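Local coordinates for protein beta-lactamase (Burkholderia cenocepacia, PDB 5E2G) that probably hydrolyses beta-lactams to substituted beta-amino acids, as a member of the class C beta-lactamase family, at residues Ala69-Asp74 with Glu173-Pro178. Numbering follows the deposited sequence. Where two conformers were deposited one is given.
Sequences ATLASD and EQRLFP
The tips of D74 and R175 meet head on. R175 NH2 gives a nearly straight hydrogen bond, part of a salt bridge, to D74 OD2, 3.1 Å long with an angle of 167° at the hydrogen. OD2 takes it on its syn lone pair and lies close to the guanidinium plane, at its edge. The two planes are turned 56° apart, so the pair is not a flat two-pronged match.

Beside the salt bridge the contact is apolar. T70 CG2 touches L176 CD1 at 3.8 Å, and the two side chains cross at about a right angle. T70 CG2 is anti to its backbone N. This leaves OG1 beside that N, where it hydrogen-bonds the carbonyl of T66 in the same helix. L71 CD1 packs more loosely, 4.5 Å from L176 CB and equally far from R175 CD.

D74 CG is anti to its backbone N (chi1 -173°), and R175 runs extended from CG to NE. The axes of 69-74 and 173-178 approach to 10.8 Å and are nearly perpendicular. Helix 168-180 has a wider pi-type turn at 173-176, and R175 and L176 both direct their CB toward 69-74. M164 of helix 150-164 touches both L71 and R175. This is helix-to-helix packing in the helical part of a class C beta-lactamase-type fold; the SxxK motif probably lies across the start of helix 64-77.

D74 OD2 also forms a salt bridge with R245. One carboxylate oxygen therefore serves two arginines, whose guanidinium groups lie close together. Its negative charge probably offsets their repulsion, and the two positive charges would be expected to keep D74 ionised. D74 with its two arginines thus links helices 64-77, 168-180 and 244-252 beside a buried apolar patch.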
loop_
_atom_site.group_PDB
_atom_site.type_symbol
_atom_site.label_atom_id
_atom_site.label_comp_id
_atom_site.label_asym_id
_atom_site.label_seq_id
_atom_site.Cartn_x
_atom_site.Cartn_y
_atom_site.Cartn_z
ATOM N N ALA A 69 -0.094 7.549 2.635
ATOM C CA ALA A 69 1.035 7.929 3.480
ATOM C C ALA A 69 1.937 8.937 2.780
ATOM O O ALA A 69 2.447 9.868 3.409
ATOM C CB ALA A 69 1.832 6.688 3.875
ATOM N N THR A 70 2.148 8.767 1.474
ATOM C CA THR A 70 2.980 9.706 0.735
ATOM C C THR A 70 2.357 11.092 0.726
ATOM O O THR A 70 3.058 12.099 0.885
ATOM C CB THR A 70 3.190 9.201 -0.688
ATOM O OG1 THR A 70 3.790 7.905 -0.636
ATOM C CG2 THR A 70 4.097 10.142 -1.468
ATOM N N LEU A 71 1.039 11.162 0.539
ATOM C CA LEU A 71 0.344 12.444 0.567
ATOM C C LEU A 71 0.493 13.124 1.923
ATOM O O LEU A 71 0.764 14.330 1.997
ATOM C CB LEU A 71 -1.130 12.239 0.227
ATOM C CG LEU A 71 -1.926 13.530 0.092
ATOM C CD1 LEU A 71 -1.596 14.222 -1.217
ATOM C CD2 LEU A 71 -3.411 13.242 0.221
ATOM N N ALA A 72 0.317 12.358 3.008
ATOM C CA ALA A 72 0.457 12.910 4.351
ATOM C C ALA A 72 1.880 13.368 4.598
ATOM O O ALA A 72 2.110 14.402 5.234
ATOM C CB ALA A 72 0.039 11.877 5.394
ATOM N N SER A 73 2.848 12.603 4.096
ATOM C CA SER A 73 4.249 12.982 4.189
ATOM C C SER A 73 4.511 14.273 3.424
ATOM O O SER A 73 5.285 15.129 3.871
ATOM C CB SER A 73 5.110 11.833 3.660
ATOM O OG SER A 73 6.482 12.054 3.881
ATOM N N ASP A 74 3.849 14.450 2.283
ATOM C CA ASP A 74 4.026 15.688 1.535
ATOM C C ASP A 74 3.446 16.885 2.283
ATOM O O ASP A 74 4.087 17.938 2.369
ATOM C CB ASP A 74 3.398 15.573 0.158
ATOM C CG ASP A 74 3.714 16.764 -0.688
ATOM O OD1 ASP A 74 4.846 16.815 -1.222
ATOM O OD2 ASP A 74 2.835 17.646 -0.827
ATOM N N GLU A 173 -5.814 12.389 -7.333
ATOM C CA GLU A 173 -5.847 12.350 -8.791
ATOM C C GLU A 173 -5.311 13.619 -9.453
ATOM O O GLU A 173 -4.784 13.545 -10.569
ATOM C CB GLU A 173 -7.282 12.059 -9.252
ATOM C CG GLU A 173 -7.831 10.759 -8.630
ATOM C CD GLU A 173 -9.183 10.313 -9.178
ATOM O OE1 GLU A 173 -9.956 11.158 -9.685
ATOM O OE2 GLU A 173 -9.471 9.103 -9.102
ATOM N N GLN A 174 -5.409 14.775 -8.803
ATOM C CA GLN A 174 -4.935 16.016 -9.399
ATOM C C GLN A 174 -3.601 16.481 -8.834
ATOM O O GLN A 174 -3.048 17.468 -9.330
ATOM C CB GLN A 174 -5.976 17.131 -9.223
ATOM C CG GLN A 174 -7.381 16.760 -9.662
ATOM C CD GLN A 174 -7.451 16.327 -11.116
ATOM O OE1 GLN A 174 -6.706 16.821 -11.965
ATOM N NE2 GLN A 174 -8.347 15.392 -11.408
ATOM N N ARG A 175 -3.081 15.806 -7.810
ATOM C CA ARG A 175 -1.845 16.221 -7.163
ATOM C C ARG A 175 -0.854 15.072 -7.148
ATOM O O ARG A 175 0.140 15.108 -7.870
ATOM C CB ARG A 175 -2.130 16.698 -5.740
ATOM C CG ARG A 175 -1.133 17.674 -5.155
ATOM C CD ARG A 175 -1.376 17.965 -3.640
ATOM N NE ARG A 175 -0.181 18.426 -2.926
ATOM C CZ ARG A 175 0.375 19.627 -3.063
ATOM N NH1 ARG A 175 -0.141 20.512 -3.907
ATOM N NH2 ARG A 175 1.461 19.935 -2.365
ATOM N N LEU A 176 -1.115 14.040 -6.344
ATOM C CA LEU A 176 -0.107 13.006 -6.119
ATOM C C LEU A 176 0.178 12.206 -7.386
ATOM O O LEU A 176 1.329 12.120 -7.827
ATOM C CB LEU A 176 -0.539 12.075 -4.984
ATOM C CG LEU A 176 0.480 10.975 -4.663
ATOM C CD1 LEU A 176 1.773 11.585 -4.161
ATOM C CD2 LEU A 176 -0.040 9.953 -3.666
ATOM N N PHE A 177 -0.861 11.597 -7.975
ATOM C CA PHE A 177 -0.669 10.706 -9.120
ATOM C C PHE A 177 0.024 11.391 -10.289
ATOM O O PHE A 177 1.018 10.844 -10.790
ATOM C CB PHE A 177 -2.014 10.116 -9.563
ATOM C CG PHE A 177 -2.720 9.298 -8.508
ATOM C CD1 PHE A 177 -2.042 8.792 -7.404
ATOM C CD2 PHE A 177 -4.076 9.028 -8.635
ATOM C CE1 PHE A 177 -2.697 8.041 -6.456
ATOM C CE2 PHE A 177 -4.736 8.277 -7.689
ATOM C CZ PHE A 177 -4.049 7.783 -6.600
ATOM N N PRO A 178 -0.418 12.563 -10.770
ATOM C CA PRO A 178 0.321 13.206 -11.869
ATOM C C PRO A 178 1.726 13.629 -11.491
ATOM O O PRO A 178 2.581 13.733 -12.376
ATOM C CB PRO A 178 -0.550 14.421 -12.224
ATOM C CG PRO A 178 -1.386 14.658 -11.036
ATOM C CD PRO A 178 -1.636 13.319 -10.432
#